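PDB 3FKA: uncharacterized NTF-2 like protein from Silicibacter pomeroyi DSS-3, which is of unknown function but is an NTF2-like protein that may bind a small ligand in the cavity of its curved sheet. Local coordinates for residues G94-T102 against I112-R120; L30-E40 against W50-A58. All coordinates share one frame; numbering follows the deposited sequence. Where two conformers were deposited one is given.

Overall arrangement
Both contacts build the same curved sheet, in which strand 109-119 of contact 1 runs next to strand 38-44 of contact 2. Contact 1 pairs two long central strands and is largely buried; contact 2 lies nearer the surface, where the edge hairpin 38-44/47-52 leads into helix 53-63. Backbone ladder and carboxylate-arginine salt bridges dominate the first, whereas in the second an arginine grips a backbone carbonyl and two phenylalanines meet edge to face. The two touch directly: I112 N lies 2.7 Å from I33 O, and the S114 and S39 hydroxyls meet. A second subunit packs against both.

Contact 1. Residues G94-T102 against I112-R120; sequences GMRFDDFLT and IVSKVYRIR
D98 and R118 face each other in a hydrogen-bonded pair of antiparallel strands, and their side chains, with R120, form a salt-bridge network. R118 NE donates to D98 OD2 at 2.7 Å; the oxygen lies close to the guanidinium plane and uses its anti lone pair. The same OD2 takes R120 NE at 2.9 Å from the syn side, 31° out of the carboxylate plane, so one oxygen is gripped by two arginines, while R120 NH2 adds a weak bond to OD1. R118 reaches back because its chain bends at chi2 (76°); R120 CG lies over one face of the R118 guanidinium. H87 also bonds D98 OD1, and R120 has a second carboxylate partner in E89.

Main-chain bonds run in reciprocal pairs at D98-R118 and F100-V116, the shortest being F100 N to V116 O at 2.7 Å. At T102 the ladder slips: V113 N and S114 N both approach T102 O, the latter weakly, making a classic beta bulge.

The apolar contacts on the face of F97, D99 and L101 begin with the F97 ring, whose edge points at the face of Y117 in an offset edge-to-face pair, planes 68° apart. I119 CG1 sits 3.4 Å from F97 CE2, and L101 CD2 lies against the K115 chain. D99 leans over the K115 chain, its OD2 bonded to Y18 and N90, while K115 NZ is paired with E40. On the other face, F100 CB meets V116 CG2 at 3.5 Å, and T102 OG1 bonds S114 of the second subunit.

A bulged antiparallel hairpin of this kind, with one face turned to helix 4-24 and the other to a partner subunit, belongs to the curved sheet of the NTF2-like fold.

Contact 2. Residues L30-E40 against W50-A58; sequences LERIFFGKASE and WNSRDAFIA. With EDO (1,2-ethanediol), chain R.
R53 reaches from the start of helix 53-63 to the end of helix 27-33 and lays its guanidinium between E31 CG on one face and G36 CA on the other. Its NH1 bonds F34 O at 3.0 Å, with the oxygen in the guanidinium plane, although the donor is tilted from the carbonyl plane. With CG anti to the backbone N (chi1 -168°) the chain runs straight out, then bends at chi3 to turn the group flat into this slot. E31 OE2, paired with R27, stays 4.2 Å from R53 NH2 and well above the guanidinium plane; a water joins it to R53 NE and D54 OD1. An alanine here would remove the donor to F34 O and is likely to leave that carbonyl without its mate and a gap between E31 and G36.

The F56 ring turns its edge on F34: F56 CZ stands over the centre of the F34 ring, 3.6 Å from F34 CD2, the planes 66° apart. F56 CD2 also rests against E40 CB at 3.4 Å. Beside it, I57 CD1 packs on E31 CG while I57 CG1 slides past L30 CB.

E40 and N51 lie side by side, pointing the same way. N51 ND2 donates to the anti lone pair of E40 OE1 at 2.8 Å, their planes 53° apart, alongside two backbone bonds between the same residues; K115 holds the other oxygen, OE2. W50 brings NE1 to S39 CB at 3.6 Å, and S52 OG caps the helix by accepting from A55 N.

The polar groups are thus held by a carbonyl-arginine bond and a carboxylate-amide bond beside the F34-F56 pair: N51 and K115, taking one carboxylate oxygen each, would probably fix the rotation of E40, while R53 ties the start of helix 53-63 to the carbonyl of F34, just past helix 27-33, with G36 packed on its guanidinium.

Contact 1. Residues G94-T102 against I112-R120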
loop_
_atom_site.group_PDB
_atom_site.type_symbol
_atom_site.label_atom_id
_atom_site.label_comp_id
_atom_site.label_asym_id
_atom_site.label_seq_id
_atom_site.Cartn_x
_atom_site.Cartn_y
_atom_site.Cartn_z
ATOM N N GLY B 94 5.479 21.258 -15.496
ATOM C CA GLY B 94 6.029 20.462 -16.587
ATOM C C GLY B 94 6.754 19.183 -16.233
ATOM O O GLY B 94 7.377 18.572 -17.115
HETATM N N MSE B 95 6.649 18.753 -14.975
HETATM C CA MSE B 95 7.297 17.537 -14.476
HETATM C C MSE B 95 6.265 16.627 -13.822
HETATM O O MSE B 95 5.271 17.129 -13.293
HETATM C CB MSE B 95 8.352 17.922 -13.443
HETATM C CG MSE B 95 9.514 18.756 -13.985
HETATM SE SE MSE B 95 10.573 19.538 -12.548
HETATM C CE MSE B 95 9.272 20.763 -11.795
ATOM N N ARG B 96 6.507 15.314 -13.864
ATOM C CA ARG B 96 5.648 14.296 -13.251
ATOM C C ARG B 96 6.258 13.884 -11.927
ATOM O O ARG B 96 7.413 13.483 -11.883
ATOM C CB ARG B 96 5.543 13.048 -14.119
ATOM C CG ARG B 96 4.651 11.909 -13.549
ATOM C CD ARG B 96 3.184 12.250 -13.401
ATOM N NE ARG B 96 2.574 12.504 -14.717
ATOM C CZ ARG B 96 1.942 11.621 -15.486
ATOM N NH1 ARG B 96 1.818 10.325 -15.152
ATOM N NH2 ARG B 96 1.449 12.050 -16.650
ATOM N N PHE B 97 5.447 13.876 -10.884
ATOM C CA PHE B 97 5.891 13.518 -9.559
ATOM C C PHE B 97 5.119 12.363 -8.946
ATOM O O PHE B 97 3.966 12.139 -9.311
ATOM C CB PHE B 97 5.617 14.686 -8.618
ATOM C CG PHE B 97 6.424 15.921 -8.888
ATOM C CD1 PHE B 97 6.054 16.809 -9.898
ATOM C CD2 PHE B 97 7.492 16.259 -8.068
ATOM C CE1 PHE B 97 6.769 17.978 -10.145
ATOM C CE2 PHE B 97 8.219 17.449 -8.305
ATOM C CZ PHE B 97 7.860 18.297 -9.356
ATOM N N ASP B 98 5.788 11.652 -8.031
ATOM C CA ASP B 98 5.191 10.680 -7.162
ATOM C C ASP B 98 5.328 11.382 -5.814
ATOM O O ASP B 98 6.449 11.740 -5.447
ATOM C CB ASP B 98 5.919 9.362 -7.104
ATOM C CG ASP B 98 5.689 8.546 -8.337
ATOM O OD1 ASP B 98 4.529 8.165 -8.606
ATOM O OD2 ASP B 98 6.666 8.283 -9.028
ATOM N N ASP B 99 4.210 11.605 -5.141
ATOM C CA ASP B 99 4.155 12.202 -3.826
ATOM C C ASP B 99 3.695 11.178 -2.809
ATOM O O ASP B 99 2.732 10.446 -3.082
ATOM C CB ASP B 99 3.116 13.322 -3.748
ATOM C CG ASP B 99 3.463 14.548 -4.555
ATOM O OD1 ASP B 99 4.619 14.775 -4.977
ATOM O OD2 ASP B 99 2.524 15.343 -4.729
ATOM N N PHE B 100 4.385 11.097 -1.660
ATOM C CA PHE B 100 3.991 10.261 -0.543
ATOM C C PHE B 100 3.633 11.256 0.561
ATOM O O PHE B 100 4.521 11.962 1.054
ATOM C CB PHE B 100 5.040 9.283 -0.057
ATOM C CG PHE B 100 5.425 8.216 -1.040
ATOM C CD1 PHE B 100 4.547 7.730 -2.031
ATOM C CD2 PHE B 100 6.630 7.553 -0.871
ATOM C CE1 PHE B 100 4.917 6.701 -2.834
ATOM C CE2 PHE B 100 6.976 6.516 -1.663
ATOM C CZ PHE B 100 6.127 6.072 -2.654
ATOM N N LEU B 101 2.352 11.299 0.922
ATOM C CA LEU B 101 1.826 12.219 1.920
ATOM C C LEU B 101 1.468 11.512 3.226
ATOM O O LEU B 101 0.940 10.416 3.167
ATOM C CB LEU B 101 0.538 12.857 1.381
ATOM C CG LEU B 101 0.469 13.648 0.059
ATOM C CD1 LEU B 101 -1.008 13.875 -0.359
ATOM C CD2 LEU B 101 1.202 14.981 0.103
ATOM N N THR B 102 1.758 12.123 4.379
ATOM C CA THR B 102 1.362 11.595 5.696
ATOM C C THR B 102 0.278 12.607 6.091
ATOM O O THR B 102 0.456 13.825 5.873
ATOM C CB THR B 102 2.477 11.476 6.744
ATOM O OG1 THR B 102 3.201 12.706 6.842
ATOM C CG2 THR B 102 3.425 10.364 6.344
ATOM N N ILE B 112 -2.583 17.702 6.052
ATOM C CA ILE B 112 -1.301 17.127 5.638
ATOM C C ILE B 112 -0.142 17.493 6.568
ATOM O O ILE B 112 0.114 18.670 6.861
ATOM C CB ILE B 112 -0.958 17.515 4.200
ATOM C CG1 ILE B 112 -2.078 17.116 3.228
ATOM C CG2 ILE B 112 0.373 16.843 3.819
ATOM C CD1 ILE B 112 -1.929 17.738 1.806
ATOM N N VAL B 113 0.555 16.456 7.017
ATOM C CA VAL B 113 1.685 16.568 7.919
ATOM C C VAL B 113 3.000 16.709 7.146
ATOM O O VAL B 113 3.857 17.515 7.525
ATOM C CB VAL B 113 1.740 15.358 8.887
ATOM C CG1 VAL B 113 3.041 15.381 9.759
ATOM C CG2 VAL B 113 0.482 15.340 9.752
ATOM N N SER B 114 3.150 15.939 6.069
ATOM C CA SER B 114 4.361 15.985 5.283
ATOM C C SER B 114 4.136 15.409 3.913
ATOM O O SER B 114 3.214 14.625 3.704
ATOM C CB SER B 114 5.471 15.161 5.967
ATOM O OG SER B 114 6.698 15.206 5.230
ATOM N N LYS B 115 5.003 15.820 3.009
ATOM C CA LYS B 115 4.993 15.347 1.635
ATOM C C LYS B 115 6.422 15.059 1.203
ATOM O O LYS B 115 7.273 15.922 1.324
ATOM C CB LYS B 115 4.446 16.390 0.668
ATOM C CG LYS B 115 4.256 15.878 -0.791
ATOM C CD LYS B 115 4.377 17.003 -1.828
ATOM C CE LYS B 115 3.505 18.212 -1.518
ATOM N NZ LYS B 115 3.711 19.260 -2.541
ATOM N N VAL B 116 6.688 13.829 0.741
ATOM C CA VAL B 116 8.006 13.489 0.171
ATOM C C VAL B 116 7.667 13.215 -1.279
ATOM O O VAL B 116 6.554 12.756 -1.579
ATOM C CB VAL B 116 8.799 12.318 0.804
ATOM C CG1 VAL B 116 9.191 12.661 2.245
ATOM C CG2 VAL B 116 8.044 11.008 0.715
ATOM N N TYR B 117 8.586 13.563 -2.179
ATOM C CA TYR B 117 8.355 13.374 -3.588
ATOM C C TYR B 117 9.602 12.981 -4.346
ATOM O O TYR B 117 10.753 13.132 -3.860
ATOM C CB TYR B 117 7.817 14.688 -4.215
ATOM C CG TYR B 117 8.874 15.782 -4.212
ATOM C CD1 TYR B 117 9.826 15.887 -5.244
ATOM C CD2 TYR B 117 8.977 16.662 -3.142
ATOM C CE1 TYR B 117 10.836 16.833 -5.214
ATOM C CE2 TYR B 117 9.986 17.641 -3.124
ATOM C CZ TYR B 117 10.910 17.715 -4.157
ATOM O OH TYR B 117 11.897 18.688 -4.126
ATOM N N ARG B 118 9.383 12.428 -5.529
ATOM C CA ARG B 118 10.482 12.152 -6.443
ATOM C C ARG B 118 9.963 12.555 -7.817
ATOM O O ARG B 118 8.775 12.414 -8.104
ATOM C CB ARG B 118 11.027 10.719 -6.377
ATOM C CG ARG B 118 10.191 9.580 -6.923
ATOM C CD ARG B 118 10.156 9.473 -8.475
ATOM N NE ARG B 118 9.378 8.318 -8.906
ATOM C CZ ARG B 118 9.848 7.222 -9.507
ATOM N NH1 ARG B 118 11.130 7.054 -9.829
ATOM N NH2 ARG B 118 8.985 6.262 -9.816
ATOM N N ILE B 119 10.854 13.075 -8.642
ATOM C CA ILE B 119 10.504 13.480 -9.990
ATOM C C ILE B 119 10.835 12.324 -10.908
ATOM O O ILE B 119 11.944 11.785 -10.865
ATOM C CB ILE B 119 11.282 14.724 -10.430
ATOM C CG1 ILE B 119 10.955 15.900 -9.515
ATOM C CG2 ILE B 119 10.939 15.041 -11.903
ATOM C CD1 ILE B 119 11.840 17.101 -9.667
ATOM N N ARG B 120 9.888 11.940 -11.763
ATOM C CA ARG B 120 10.130 10.851 -12.708
ATOM C C ARG B 120 10.953 11.329 -13.876
ATOM O O ARG B 120 11.670 10.512 -14.459
ATOM C CB ARG B 120 8.833 10.284 -13.230
ATOM C CG ARG B 120 8.073 9.582 -12.186
ATOM C CD ARG B 120 6.869 8.994 -12.816
ATOM N NE ARG B 120 6.131 8.178 -11.876
ATOM C CZ ARG B 120 4.949 7.637 -12.129
ATOM N NH1 ARG B 120 4.352 7.790 -13.319
ATOM N NH2 ARG B 120 4.362 6.909 -11.186
ATOM O OXT ARG B 120 10.924 12.513 -14.238
HETATM O O HOH W 1 9.013 14.370 -15.061
HETATM O O HOH W 2 5.898 12.638 3.893
#

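Contact 2. Residues L30-E40 against W50-A58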
loop_
_atom_site.group_PDB
_atom_site.type_symbol
_atom_site.label_atom_id
_atom_site.label_comp_id
_atom_site.label_asym_id
_atom_site.label_seq_id
_atom_site.Cartn_x
_atom_site.Cartn_y
_atom_site.Cartn_z
ATOM N N LEU B 30 -3.743 26.283 0.591
ATOM C CA LEU B 30 -2.550 25.537 0.999
ATOM C C LEU B 30 -2.265 25.677 2.490
ATOM O O LEU B 30 -1.851 24.718 3.112
ATOM C CB LEU B 30 -1.339 25.984 0.190
ATOM C CG LEU B 30 -1.417 25.585 -1.313
ATOM C CD1 LEU B 30 -0.421 26.418 -2.141
ATOM C CD2 LEU B 30 -1.245 24.056 -1.498
ATOM N N GLU B 31 -2.468 26.872 3.052
ATOM C CA GLU B 31 -2.268 27.061 4.485
ATOM C C GLU B 31 -3.334 26.314 5.278
ATOM O O GLU B 31 -3.074 25.920 6.403
ATOM C CB GLU B 31 -2.189 28.559 4.852
ATOM C CG GLU B 31 -0.903 29.182 4.295
ATOM C CD GLU B 31 -0.671 30.655 4.630
ATOM O OE1 GLU B 31 -1.621 31.391 5.003
ATOM O OE2 GLU B 31 0.494 31.101 4.459
ATOM N N ARG B 32 -4.521 26.128 4.702
ATOM C CA ARG B 32 -5.595 25.397 5.360
ATOM C C ARG B 32 -5.301 23.908 5.399
ATOM O O ARG B 32 -5.428 23.298 6.428
ATOM C CB ARG B 32 -6.940 25.594 4.647
ATOM C CG ARG B 32 -8.101 24.743 5.200
ATOM C CD ARG B 32 -9.363 24.884 4.359
ATOM N NE ARG B 32 -10.405 23.965 4.830
ATOM C CZ ARG B 32 -11.244 24.173 5.858
ATOM N NH1 ARG B 32 -11.202 25.284 6.602
ATOM N NH2 ARG B 32 -12.147 23.244 6.155
ATOM N N ILE B 33 -4.901 23.344 4.263
ATOM C CA ILE B 33 -4.666 21.877 4.150
ATOM C C ILE B 33 -3.350 21.267 4.633
ATOM O O ILE B 33 -3.257 20.026 4.764
ATOM C CB ILE B 33 -4.967 21.424 2.699
ATOM C CG1 ILE B 33 -3.904 21.882 1.689
ATOM C CG2 ILE B 33 -6.424 21.879 2.354
ATOM C CD1 ILE B 33 -4.175 21.402 0.276
ATOM N N PHE B 34 -2.356 22.126 4.841
ATOM C CA PHE B 34 -1.048 21.741 5.361
ATOM C C PHE B 34 -0.871 22.371 6.732
ATOM O O PHE B 34 -1.146 23.577 6.906
ATOM C CB PHE B 34 0.105 22.241 4.494
ATOM C CG PHE B 34 0.341 21.461 3.240
ATOM C CD1 PHE B 34 -0.251 21.834 2.039
ATOM C CD2 PHE B 34 1.191 20.368 3.246
ATOM C CE1 PHE B 34 -0.033 21.119 0.880
ATOM C CE2 PHE B 34 1.415 19.645 2.070
ATOM C CZ PHE B 34 0.812 20.032 0.892
ATOM N N PHE B 35 -0.420 21.566 7.700
ATOM C CA PHE B 35 -0.075 22.055 9.016
ATOM C C PHE B 35 1.031 23.099 8.904
ATOM O O PHE B 35 1.870 23.031 7.995
ATOM C CB PHE B 35 0.423 20.926 9.932
ATOM C CG PHE B 35 -0.673 20.119 10.565
ATOM C CD1 PHE B 35 -1.279 20.593 11.721
ATOM C CD2 PHE B 35 -1.079 18.893 10.064
ATOM C CE1 PHE B 35 -2.287 19.867 12.372
ATOM C CE2 PHE B 35 -2.098 18.154 10.726
ATOM C CZ PHE B 35 -2.700 18.663 11.863
ATOM N N GLY B 36 1.049 24.041 9.838
ATOM C CA GLY B 36 2.078 25.077 9.884
ATOM C C GLY B 36 3.497 24.554 9.835
ATOM O O GLY B 36 4.325 25.113 9.138
ATOM N N LYS B 37 3.741 23.447 10.540
ATOM C CA LYS B 37 5.048 22.807 10.614
ATOM C C LYS B 37 5.248 21.682 9.589
ATOM O O LYS B 37 6.208 20.902 9.700
ATOM C CB LYS B 37 5.293 22.287 12.040
ATOM C CG LYS B 37 5.353 23.335 13.120
ATOM C CD LYS B 37 5.682 22.654 14.445
ATOM C CE LYS B 37 5.654 23.614 15.586
ATOM N NZ LYS B 37 5.914 22.945 16.916
ATOM N N ALA B 38 4.413 21.625 8.547
ATOM C CA ALA B 38 4.541 20.610 7.515
ATOM C C ALA B 38 5.810 20.829 6.691
ATOM O O ALA B 38 6.311 21.958 6.586
ATOM C CB ALA B 38 3.355 20.620 6.579
ATOM N N SER B 39 6.306 19.742 6.123
ATOM C CA SER B 39 7.490 19.754 5.278
ATOM C C SER B 39 7.208 19.186 3.893
ATOM O O SER B 39 6.292 18.380 3.746
ATOM C CB SER B 39 8.563 18.885 5.922
ATOM O OG SER B 39 8.080 17.534 6.045
ATOM N N GLU B 40 7.940 19.672 2.886
ATOM C CA GLU B 40 7.906 19.143 1.512
ATOM C C GLU B 40 9.367 18.817 1.253
ATOM O O GLU B 40 10.201 19.730 1.220
ATOM C CB GLU B 40 7.387 20.102 0.476
ATOM C CG GLU B 40 7.509 19.493 -0.923
ATOM C CD GLU B 40 7.267 20.455 -2.018
ATOM O OE1 GLU B 40 7.986 21.463 -2.079
ATOM O OE2 GLU B 40 6.411 20.170 -2.847
ATOM N N TRP B 50 14.623 20.679 1.399
ATOM C CA TRP B 50 13.701 20.518 2.515
ATOM C C TRP B 50 12.961 21.837 2.642
ATOM O O TRP B 50 13.519 22.824 3.157
ATOM C CB TRP B 50 14.450 20.194 3.809
ATOM C CG TRP B 50 13.505 19.800 4.905
ATOM C CD1 TRP B 50 12.611 20.602 5.561
ATOM C CD2 TRP B 50 13.410 18.516 5.509
ATOM N NE1 TRP B 50 11.932 19.881 6.503
ATOM C CE2 TRP B 50 12.406 18.592 6.492
ATOM C CE3 TRP B 50 14.073 17.300 5.301
ATOM C CZ2 TRP B 50 12.033 17.490 7.260
ATOM C CZ3 TRP B 50 13.703 16.209 6.074
ATOM C CH2 TRP B 50 12.707 16.319 7.044
ATOM N N ASN B 51 11.706 21.851 2.209
ATOM C CA ASN B 51 10.891 23.070 2.244
ATOM C C ASN B 51 9.876 23.167 3.357
ATOM O O ASN B 51 9.116 22.233 3.562
ATOM C CB ASN B 51 10.068 23.177 0.951
ATOM C CG ASN B 51 10.910 23.318 -0.286
ATOM O OD1 ASN B 51 11.931 23.995 -0.290
ATOM N ND2 ASN B 51 10.453 22.698 -1.374
ATOM N N SER B 52 9.848 24.318 4.038
ATOM C CA SER B 52 8.840 24.614 5.033
ATOM C C SER B 52 7.546 24.911 4.271
ATOM O O SER B 52 7.574 25.122 3.047
ATOM C CB SER B 52 9.232 25.859 5.819
ATOM O OG SER B 52 9.308 26.996 4.967
ATOM N N ARG B 53 6.430 25.053 4.988
ATOM C CA ARG B 53 5.184 25.412 4.333
ATOM C C ARG B 53 5.321 26.802 3.674
ATOM O O ARG B 53 4.865 26.987 2.546
ATOM C CB ARG B 53 4.011 25.371 5.294
ATOM C CG ARG B 53 2.671 25.458 4.571
ATOM C CD ARG B 53 1.524 25.525 5.520
ATOM N NE ARG B 53 1.483 26.833 6.172
ATOM C CZ ARG B 53 0.623 27.183 7.112
ATOM N NH1 ARG B 53 -0.270 26.320 7.593
ATOM N NH2 ARG B 53 0.695 28.406 7.613
ATOM N N ASP B 54 5.949 27.766 4.341
ATOM C CA ASP B 54 6.139 29.080 3.730
ATOM C C ASP B 54 6.929 28.975 2.428
ATOM O O ASP B 54 6.564 29.613 1.434
ATOM C CB ASP B 54 6.863 30.065 4.669
ATOM C CG ASP B 54 5.998 30.561 5.827
ATOM O OD1 ASP B 54 4.754 30.428 5.813
ATOM O OD2 ASP B 54 6.602 31.164 6.754
ATOM N N ALA B 55 7.992 28.171 2.427
ATOM C CA ALA B 55 8.826 28.011 1.237
ATOM C C ALA B 55 8.082 27.357 0.100
ATOM O O ALA B 55 8.105 27.864 -1.039
ATOM C CB ALA B 55 10.077 27.215 1.564
ATOM N N PHE B 56 7.408 26.239 0.350
ATOM C CA PHE B 56 6.742 25.627 -0.808
ATOM C C PHE B 56 5.493 26.397 -1.274
ATOM O O PHE B 56 5.191 26.369 -2.450
ATOM C CB PHE B 56 6.531 24.123 -0.640
ATOM C CG PHE B 56 5.529 23.726 0.327
ATOM C CD1 PHE B 56 4.189 23.784 -0.016
ATOM C CD2 PHE B 56 5.902 23.026 1.482
ATOM C CE1 PHE B 56 3.235 23.349 0.831
ATOM C CE2 PHE B 56 4.923 22.539 2.356
ATOM C CZ PHE B 56 3.599 22.721 2.041
ATOM N N ILE B 57 4.790 27.105 -0.384
ATOM C CA ILE B 57 3.660 27.926 -0.863
ATOM C C ILE B 57 4.193 29.051 -1.799
ATOM O O ILE B 57 3.616 29.290 -2.854
ATOM C CB ILE B 57 2.812 28.475 0.281
ATOM C CG1 ILE B 57 2.068 27.321 0.945
ATOM C CG2 ILE B 57 1.844 29.507 -0.259
ATOM C CD1 ILE B 57 1.265 27.758 2.125
ATOM N N ALA B 58 5.316 29.665 -1.444
ATOM C CA ALA B 58 5.942 30.672 -2.301
ATOM C C ALA B 58 6.318 30.028 -3.654
ATOM O O ALA B 58 6.233 30.678 -4.675
ATOM C CB ALA B 58 7.157 31.279 -1.649
HETATM C C1 EDO R . 0.996 22.534 14.952
HETATM O O1 EDO R . -0.386 22.802 14.632
HETATM C C2 EDO R . 1.714 21.899 13.761
HETATM O O2 EDO R . 2.031 22.857 12.753
HETATM O O HOH W 3 2.609 29.231 4.951
HETATM O O HOH W 4 6.558 24.226 7.777
#